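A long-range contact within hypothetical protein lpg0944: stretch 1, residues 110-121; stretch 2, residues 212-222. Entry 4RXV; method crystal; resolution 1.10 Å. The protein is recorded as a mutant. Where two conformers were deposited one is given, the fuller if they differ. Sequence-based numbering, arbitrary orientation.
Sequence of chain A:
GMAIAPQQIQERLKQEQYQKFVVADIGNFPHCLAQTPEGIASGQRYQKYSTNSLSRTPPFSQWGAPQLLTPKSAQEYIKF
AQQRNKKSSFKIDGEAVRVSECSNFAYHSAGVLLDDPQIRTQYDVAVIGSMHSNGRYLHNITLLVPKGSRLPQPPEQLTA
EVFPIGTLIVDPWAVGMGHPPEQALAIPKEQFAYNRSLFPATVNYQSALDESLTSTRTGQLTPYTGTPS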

# COMPACT_ATOMS: atom_id res chain seq x y z
N ALA A 110 1.98 -0.48 -4.65
CA ALA A 110 3.10 -0.30 -5.57
C ALA A 110 2.89 -1.15 -6.82
O ALA A 110 3.11 -0.68 -7.93
CB ALA A 110 4.42 -0.62 -4.89
N GLY A 111 2.44 -2.40 -6.65
CA GLY A 111 2.16 -3.25 -7.80
C GLY A 111 1.05 -2.72 -8.67
O GLY A 111 1.18 -2.69 -9.89
N VAL A 112 -0.05 -2.30 -8.06
CA VAL A 112 -1.17 -1.72 -8.81
C VAL A 112 -0.70 -0.55 -9.67
O VAL A 112 -1.08 -0.42 -10.83
CB VAL A 112 -2.30 -1.30 -7.85
CG1 VAL A 112 -3.33 -0.45 -8.54
CG2 VAL A 112 -2.93 -2.53 -7.18
N LEU A 113 0.11 0.32 -9.08
CA LEU A 113 0.56 1.52 -9.76
C LEU A 113 1.59 1.22 -10.84
O LEU A 113 1.54 1.80 -11.92
CB LEU A 113 1.11 2.50 -8.74
CG LEU A 113 0.07 2.95 -7.74
CD1 LEU A 113 0.75 3.63 -6.55
CD2 LEU A 113 -1.02 3.78 -8.34
N LEU A 114 2.52 0.31 -10.57
CA LEU A 114 3.53 -0.09 -11.53
C LEU A 114 2.92 -0.80 -12.73
O LEU A 114 3.52 -0.86 -13.79
CB LEU A 114 4.62 -0.96 -10.85
CG LEU A 114 5.59 -0.15 -9.97
CD1 LEU A 114 6.30 -1.03 -8.98
CD2 LEU A 114 6.58 0.61 -10.81
N ASP A 115 1.74 -1.39 -12.54
CA ASP A 115 1.07 -2.14 -13.60
C ASP A 115 0.29 -1.24 -14.54
O ASP A 115 -0.24 -1.73 -15.51
CB ASP A 115 0.12 -3.16 -12.97
CG ASP A 115 -0.39 -4.16 -13.97
OD1 ASP A 115 0.44 -4.82 -14.61
OD2 ASP A 115 -1.63 -4.26 -14.12
N ASP A 116 0.21 0.05 -14.24
CA ASP A 116 -0.59 0.99 -15.03
C ASP A 116 0.27 1.76 -16.03
O ASP A 116 1.18 2.48 -15.66
CB ASP A 116 -1.28 1.97 -14.07
CG ASP A 116 -2.28 2.86 -14.77
OD1 ASP A 116 -1.87 3.65 -15.64
OD2 ASP A 116 -3.49 2.79 -14.44
N PRO A 117 -0.06 1.66 -17.32
CA PRO A 117 0.81 2.30 -18.32
C PRO A 117 0.79 3.82 -18.30
O PRO A 117 1.78 4.46 -18.62
CB PRO A 117 0.27 1.77 -19.66
CG PRO A 117 -1.13 1.40 -19.36
CD PRO A 117 -1.16 0.91 -17.95
N GLN A 118 -0.33 4.41 -17.89
CA GLN A 118 -0.41 5.87 -17.87
C GLN A 118 0.29 6.44 -16.63
O GLN A 118 0.76 7.56 -16.63
CB GLN A 118 -1.86 6.32 -17.93
CG GLN A 118 -2.55 5.95 -19.22
CD GLN A 118 -4.02 6.31 -19.22
OE1 GLN A 118 -4.61 6.55 -18.17
NE2 GLN A 118 -4.61 6.36 -20.41
N ILE A 119 0.38 5.64 -15.57
CA ILE A 119 1.20 6.01 -14.43
C ILE A 119 2.68 5.99 -14.84
O ILE A 119 3.43 6.87 -14.47
CB ILE A 119 0.94 5.14 -13.23
CG1 ILE A 119 -0.51 5.34 -12.80
CG2 ILE A 119 1.97 5.45 -12.10
CD1 ILE A 119 -0.67 5.87 -11.41
N ARG A 120 3.07 4.98 -15.62
CA ARG A 120 4.48 4.83 -16.03
C ARG A 120 5.05 6.10 -16.66
O ARG A 120 6.23 6.40 -16.52
CB ARG A 120 4.66 3.74 -17.10
CG ARG A 120 4.53 2.33 -16.66
CD ARG A 120 5.77 1.79 -15.94
NE ARG A 120 5.47 0.44 -15.52
CZ ARG A 120 5.91 -0.66 -16.10
NH1 ARG A 120 6.77 -0.63 -17.10
NH2 ARG A 120 5.51 -1.82 -15.64
N THR A 121 4.24 6.82 -17.42
CA THR A 121 4.78 7.97 -18.15
C THR A 121 4.65 9.30 -17.41
O THR A 121 5.20 10.31 -17.83
CB THR A 121 4.13 8.11 -19.53
OG1 THR A 121 2.74 8.38 -19.36
CG2 THR A 121 4.30 6.85 -20.34
N SER A 212 15.02 -3.26 -14.51
CA SER A 212 14.02 -4.19 -15.00
C SER A 212 12.70 -3.52 -15.31
O SER A 212 11.80 -4.18 -15.85
CB SER A 212 13.81 -5.33 -14.00
OG SER A 212 13.00 -4.94 -12.89
N LEU A 213 12.54 -2.25 -14.99
CA LEU A 213 11.23 -1.62 -15.10
C LEU A 213 10.70 -1.65 -16.54
O LEU A 213 9.54 -1.98 -16.81
CB LEU A 213 11.28 -0.20 -14.60
CG LEU A 213 9.96 0.57 -14.73
CD1 LEU A 213 8.88 0.01 -13.84
CD2 LEU A 213 10.21 2.04 -14.47
N THR A 214 11.54 -1.28 -17.49
CA THR A 214 11.08 -1.11 -18.86
C THR A 214 10.56 -2.41 -19.48
O THR A 214 9.65 -2.39 -20.31
CB THR A 214 12.19 -0.55 -19.74
OG1 THR A 214 12.71 0.62 -19.12
CG2 THR A 214 11.62 -0.22 -21.08
N SER A 215 11.15 -3.53 -19.07
CA SER A 215 10.72 -4.83 -19.57
C SER A 215 9.59 -5.44 -18.75
O SER A 215 9.18 -6.58 -18.99
CB SER A 215 11.90 -5.80 -19.64
OG SER A 215 12.47 -6.00 -18.38
N THR A 216 9.07 -4.70 -17.78
CA THR A 216 7.97 -5.17 -16.95
C THR A 216 6.67 -4.77 -17.63
O THR A 216 6.35 -3.60 -17.77
CB THR A 216 8.06 -4.59 -15.53
OG1 THR A 216 9.31 -4.96 -14.94
CG2 THR A 216 6.94 -5.12 -14.66
N ARG A 217 5.91 -5.78 -18.03
CA ARG A 217 4.63 -5.61 -18.68
C ARG A 217 3.63 -4.84 -17.82
O ARG A 217 3.60 -5.00 -16.61
CB ARG A 217 4.06 -7.01 -18.93
CG ARG A 217 3.13 -7.16 -20.11
CD ARG A 217 3.02 -8.63 -20.54
NE ARG A 217 2.69 -8.78 -21.96
CZ ARG A 217 3.58 -8.90 -22.95
NH1 ARG A 217 4.88 -8.85 -22.71
NH2 ARG A 217 3.16 -9.02 -24.20
N THR A 218 2.80 -4.03 -18.46
CA THR A 218 1.67 -3.41 -17.78
C THR A 218 0.38 -4.18 -18.08
O THR A 218 0.34 -5.01 -18.99
CB THR A 218 1.52 -1.94 -18.20
OG1 THR A 218 1.33 -1.84 -19.62
CG2 THR A 218 2.73 -1.13 -17.77
N GLY A 219 -0.68 -3.92 -17.33
CA GLY A 219 -1.94 -4.60 -17.56
C GLY A 219 -1.95 -6.06 -17.12
O GLY A 219 -2.80 -6.84 -17.57
N GLN A 220 -1.01 -6.44 -16.27
CA GLN A 220 -0.98 -7.79 -15.73
C GLN A 220 -2.08 -8.05 -14.71
O GLN A 220 -2.49 -9.20 -14.52
CB GLN A 220 0.35 -8.07 -15.07
CG GLN A 220 1.51 -7.95 -16.00
CD GLN A 220 2.78 -8.39 -15.35
OE1 GLN A 220 2.90 -9.50 -14.85
NE2 GLN A 220 3.74 -7.49 -15.30
N LEU A 221 -2.54 -7.00 -14.04
CA LEU A 221 -3.48 -7.17 -12.93
C LEU A 221 -4.92 -6.94 -13.36
O LEU A 221 -5.23 -6.10 -14.21
CB LEU A 221 -3.18 -6.21 -11.79
CG LEU A 221 -1.78 -6.27 -11.20
CD1 LEU A 221 -1.55 -5.19 -10.18
CD2 LEU A 221 -1.50 -7.65 -10.58
N THR A 222 -5.83 -7.69 -12.76
CA THR A 222 -7.24 -7.41 -12.87
C THR A 222 -7.64 -6.61 -11.63
O THR A 222 -7.42 -7.06 -10.51
CB THR A 222 -8.02 -8.71 -12.95
OG1 THR A 222 -7.57 -9.45 -14.10
CG2 THR A 222 -9.49 -8.42 -13.08

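Stretch 1 begins inside a helix that starts earlier in the chain. Leu114 N bonds to Ala110 O at 2.9 Å, as expected for regular helix. The chain then turns through Asp115 and Asp116, and a weakly bonded helix follows from about Pro117. Asp116 is the N-cap of this second helix. Asp116 OD1 accepts from Ile119 N at 3.0 Å, and more weakly from Gln118 N at 2.8 Å. The CA-to-CB bond of Asp116 points away from stretch 2, and both capping bonds lie within stretch 1.

Stretch 2 has no regular helix or strand. A type I beta turn runs from Leu213 to Thr216, closed by Thr216 N to Leu213 O at 2.9 Å. Thr216 OG1 also donates to Ser212 O at 2.8 Å, which ties the turn to the residue before it. Beyond the turn the chain is extended at Arg217 and Thr218. Gly219 then takes a positive phi of 73°, a value that favours glycine. Gln220 NE2 donates to Arg217 O at 2.8 Å, bridging the chain across Thr218 and Gly219. The two backbones come close at Asp115 and Thr218, whose CA atoms are 4.4 Å apart. Here Gly219 N donates to Asp115 O at 2.9 Å, with a nearly straight angle of 166°. This is the only backbone-to-backbone hydrogen bond across the contact.

The side chain of Asp115 extends the same link. Its CA-to-CB bond points sideways, but the carboxylate comes nearer to stretch 2. Gln220 N donates to Asp115 OD1 at 2.7 Å, and Leu221 N donates to Asp115 OD2 at 2.9 Å. Asp115 thus receives three successive backbone amides, one on its carbonyl and two on its carboxylate. Asp115 is buried, and the amides of Gln220 and Leu221 give its carboxylate polar partners there.

Arg120 makes the second polar link. Its CA-to-CB bond points toward stretch 2. Thr216 O lies at the edge of the guanidinium, near its plane, and accepts from both Arg120 NH1 at 3.1 Å and Arg120 NH2 at 2.9 Å. On its own stretch, Arg120 NE and Arg120 NH2 each donate to Leu114 O at 2.9 Å. The guanidinium therefore joins the carbonyl of Thr216, the last residue of the beta turn, to that of Leu114. Methyl groups cover its two faces: Thr218 CG2 lies over one, 3.6 Å from Arg120 NH2, and Leu213 CD1 lies over the opposite one, 3.8 Å from Arg120 CZ.

Van der Waals contacts add to these links. The CA-to-CB bond of Leu221 points toward stretch 1. Leu221 CD1 is 3.7 Å from Gly111 O, 3.7 Å from Val112 CA and 4.2 Å from Val112 CG2. Leu114 CD2 meets Leu213 CD1 at 3.9 Å. Thr218 CB lies 3.2 Å from Asp115 O. Pro117 CB approaches Thr218 OG1 at 3.8 Å.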